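Local coordinates for glycosyl hydrolases family 31 family protein (Aspergillus niger, PDB 6DRU), which hydrolyses xyloglucan oligosaccharides, releasing alpha-xylose from their non-reducing terminal glucose, at residues Pro246-Gly251 and Val279-Ile284. Numbering follows the deposited sequence.
Sequences PDFSLG and VSMIVI
With chi1 at 81°, the ring of Phe248 stands between its own backbone N and carbonyl carbon, and its far end comes close to Met281. The Met281 side chain leaves with CG anti to the backbone N, then bends at chi3 (-72°) and brings the methyl group to the ring. Met281 CE lies 3.4 Å from Phe248 CE2 and 4.0 Å from Phe248 CZ, the two side chains crossing at a slant. Another part of the ring, at CD2, meets Ser280 O edge-on, 3.7 Å away and near the ring plane. Phe248 sits in the 3-10 turn 247-250 that leads into strand 252-254, and Met281 lies on strand 281-284, its parallel neighbour in the TIM barrel of this family 31 glycosidase; the turn therefore packs at the N-terminal end of the barrel strands, where Phe248 also touches Glu319 and Asn391 of strands 319-328 and 391-394. Ser280 CB abuts Phe248 O, and Ser280 OG comes 3.4 Å from Gly251 CA and shares a hydrogen bond with Tyr593 OH. Just before the turn, Pro246 O accepts from both Ser249 N and Ser249 OG, the hydroxyl lying in the carbonyl plane.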
loop_
_atom_site.group_PDB
_atom_site.type_symbol
_atom_site.label_atom_id
_atom_site.label_comp_id
_atom_site.label_asym_id
_atom_site.label_seq_id
_atom_site.Cartn_x
_atom_site.Cartn_y
_atom_site.Cartn_z
ATOM N N PRO A 246 -4.671 -47.924 -1.244
ATOM C CA PRO A 246 -5.284 -49.143 -0.695
ATOM C C PRO A 246 -6.110 -49.842 -1.760
ATOM O O PRO A 246 -6.735 -49.199 -2.605
ATOM C CB PRO A 246 -6.160 -48.615 0.445
ATOM C CG PRO A 246 -6.457 -47.211 0.065
ATOM C CD PRO A 246 -5.240 -46.705 -0.655
ATOM N N ASP A 247 -6.101 -51.177 -1.713
ATOM C CA ASP A 247 -6.701 -51.962 -2.789
ATOM C C ASP A 247 -8.190 -51.678 -2.944
ATOM O O ASP A 247 -8.706 -51.688 -4.067
ATOM C CB ASP A 247 -6.471 -53.454 -2.544
ATOM C CG ASP A 247 -5.015 -53.856 -2.708
ATOM O OD1 ASP A 247 -4.292 -53.184 -3.474
ATOM O OD2 ASP A 247 -4.595 -54.847 -2.072
ATOM N N PHE A 248 -8.891 -51.407 -1.840
ATOM C CA PHE A 248 -10.334 -51.203 -1.923
ATOM C C PHE A 248 -10.687 -49.953 -2.720
ATOM O O PHE A 248 -11.738 -49.912 -3.368
ATOM C CB PHE A 248 -10.942 -51.132 -0.520
ATOM C CG PHE A 248 -10.804 -49.790 0.137
ATOM C CD1 PHE A 248 -9.638 -49.442 0.797
ATOM C CD2 PHE A 248 -11.847 -48.879 0.106
ATOM C CE1 PHE A 248 -9.512 -48.207 1.406
ATOM C CE2 PHE A 248 -11.725 -47.646 0.712
ATOM C CZ PHE A 248 -10.556 -47.308 1.362
ATOM N N SER A 249 -9.822 -48.936 -2.699
ATOM C CA SER A 249 -10.105 -47.690 -3.403
ATOM C C SER A 249 -10.107 -47.847 -4.919
ATOM O O SER A 249 -10.570 -46.938 -5.616
ATOM C CB SER A 249 -9.091 -46.619 -2.997
ATOM O OG SER A 249 -7.773 -47.005 -3.346
ATOM N N LEU A 250 -9.610 -48.964 -5.446
ATOM C CA LEU A 250 -9.577 -49.179 -6.887
ATOM C C LEU A 250 -10.883 -49.736 -7.439
ATOM O O LEU A 250 -10.970 -49.986 -8.647
ATOM C CB LEU A 250 -8.423 -50.118 -7.245
ATOM C CG LEU A 250 -7.030 -49.674 -6.795
ATOM C CD1 LEU A 250 -5.994 -50.736 -7.132
ATOM C CD2 LEU A 250 -6.669 -48.341 -7.433
ATOM N N GLY A 251 -11.892 -49.924 -6.600
ATOM C CA GLY A 251 -13.158 -50.494 -7.013
ATOM C C GLY A 251 -14.172 -49.453 -7.428
ATOM O O GLY A 251 -13.832 -48.393 -7.964
ATOM N N VAL A 279 -19.665 -53.034 -4.550
ATOM C CA VAL A 279 -19.350 -51.633 -4.285
ATOM C C VAL A 279 -18.235 -51.597 -3.247
ATOM O O VAL A 279 -18.228 -52.385 -2.296
ATOM C CB VAL A 279 -20.599 -50.843 -3.829
ATOM C CG1 VAL A 279 -21.196 -51.442 -2.563
ATOM C CG2 VAL A 279 -20.261 -49.373 -3.623
ATOM N N SER A 280 -17.273 -50.696 -3.447
ATOM C CA SER A 280 -16.089 -50.643 -2.598
ATOM C C SER A 280 -16.105 -49.510 -1.580
ATOM O O SER A 280 -15.452 -49.628 -0.538
ATOM C CB SER A 280 -14.826 -50.523 -3.458
ATOM O OG SER A 280 -14.586 -51.714 -4.186
ATOM N N MET A 281 -16.831 -48.425 -1.836
ATOM C CA MET A 281 -16.845 -47.304 -0.908
ATOM C C MET A 281 -18.155 -46.542 -1.051
ATOM O O MET A 281 -18.615 -46.288 -2.167
ATOM C CB MET A 281 -15.655 -46.365 -1.145
ATOM C CG MET A 281 -15.249 -45.567 0.086
ATOM S SD MET A 281 -14.314 -44.075 -0.301
ATOM C CE MET A 281 -12.741 -44.762 -0.800
ATOM N N ILE A 282 -18.744 -46.183 0.088
ATOM C CA ILE A 282 -19.978 -45.406 0.153
ATOM C C ILE A 282 -19.628 -44.032 0.711
ATOM O O ILE A 282 -18.945 -43.933 1.738
ATOM C CB ILE A 282 -21.022 -46.107 1.039
ATOM C CG1 ILE A 282 -21.505 -47.410 0.390
ATOM C CG2 ILE A 282 -22.201 -45.183 1.305
ATOM C CD1 ILE A 282 -22.586 -47.244 -0.635
ATOM N N VAL A 283 -20.093 -42.974 0.049
ATOM C CA VAL A 283 -19.710 -41.606 0.386
ATOM C C VAL A 283 -20.923 -40.852 0.918
ATOM O O VAL A 283 -22.008 -40.911 0.327
ATOM C CB VAL A 283 -19.105 -40.879 -0.827
ATOM C CG1 VAL A 283 -18.575 -39.519 -0.418
ATOM C CG2 VAL A 283 -18.002 -41.718 -1.451
ATOM N N ILE A 284 -20.732 -40.136 2.027
ATOM C CA ILE A 284 -21.740 -39.255 2.608
ATOM C C ILE A 284 -21.327 -37.817 2.329
ATOM O O ILE A 284 -20.210 -37.409 2.668
ATOM C CB ILE A 284 -21.899 -39.494 4.120
ATOM C CG1 ILE A 284 -22.317 -40.940 4.394
ATOM C CG2 ILE A 284 -22.914 -38.526 4.710
ATOM C CD1 ILE A 284 -22.380 -41.283 5.867
#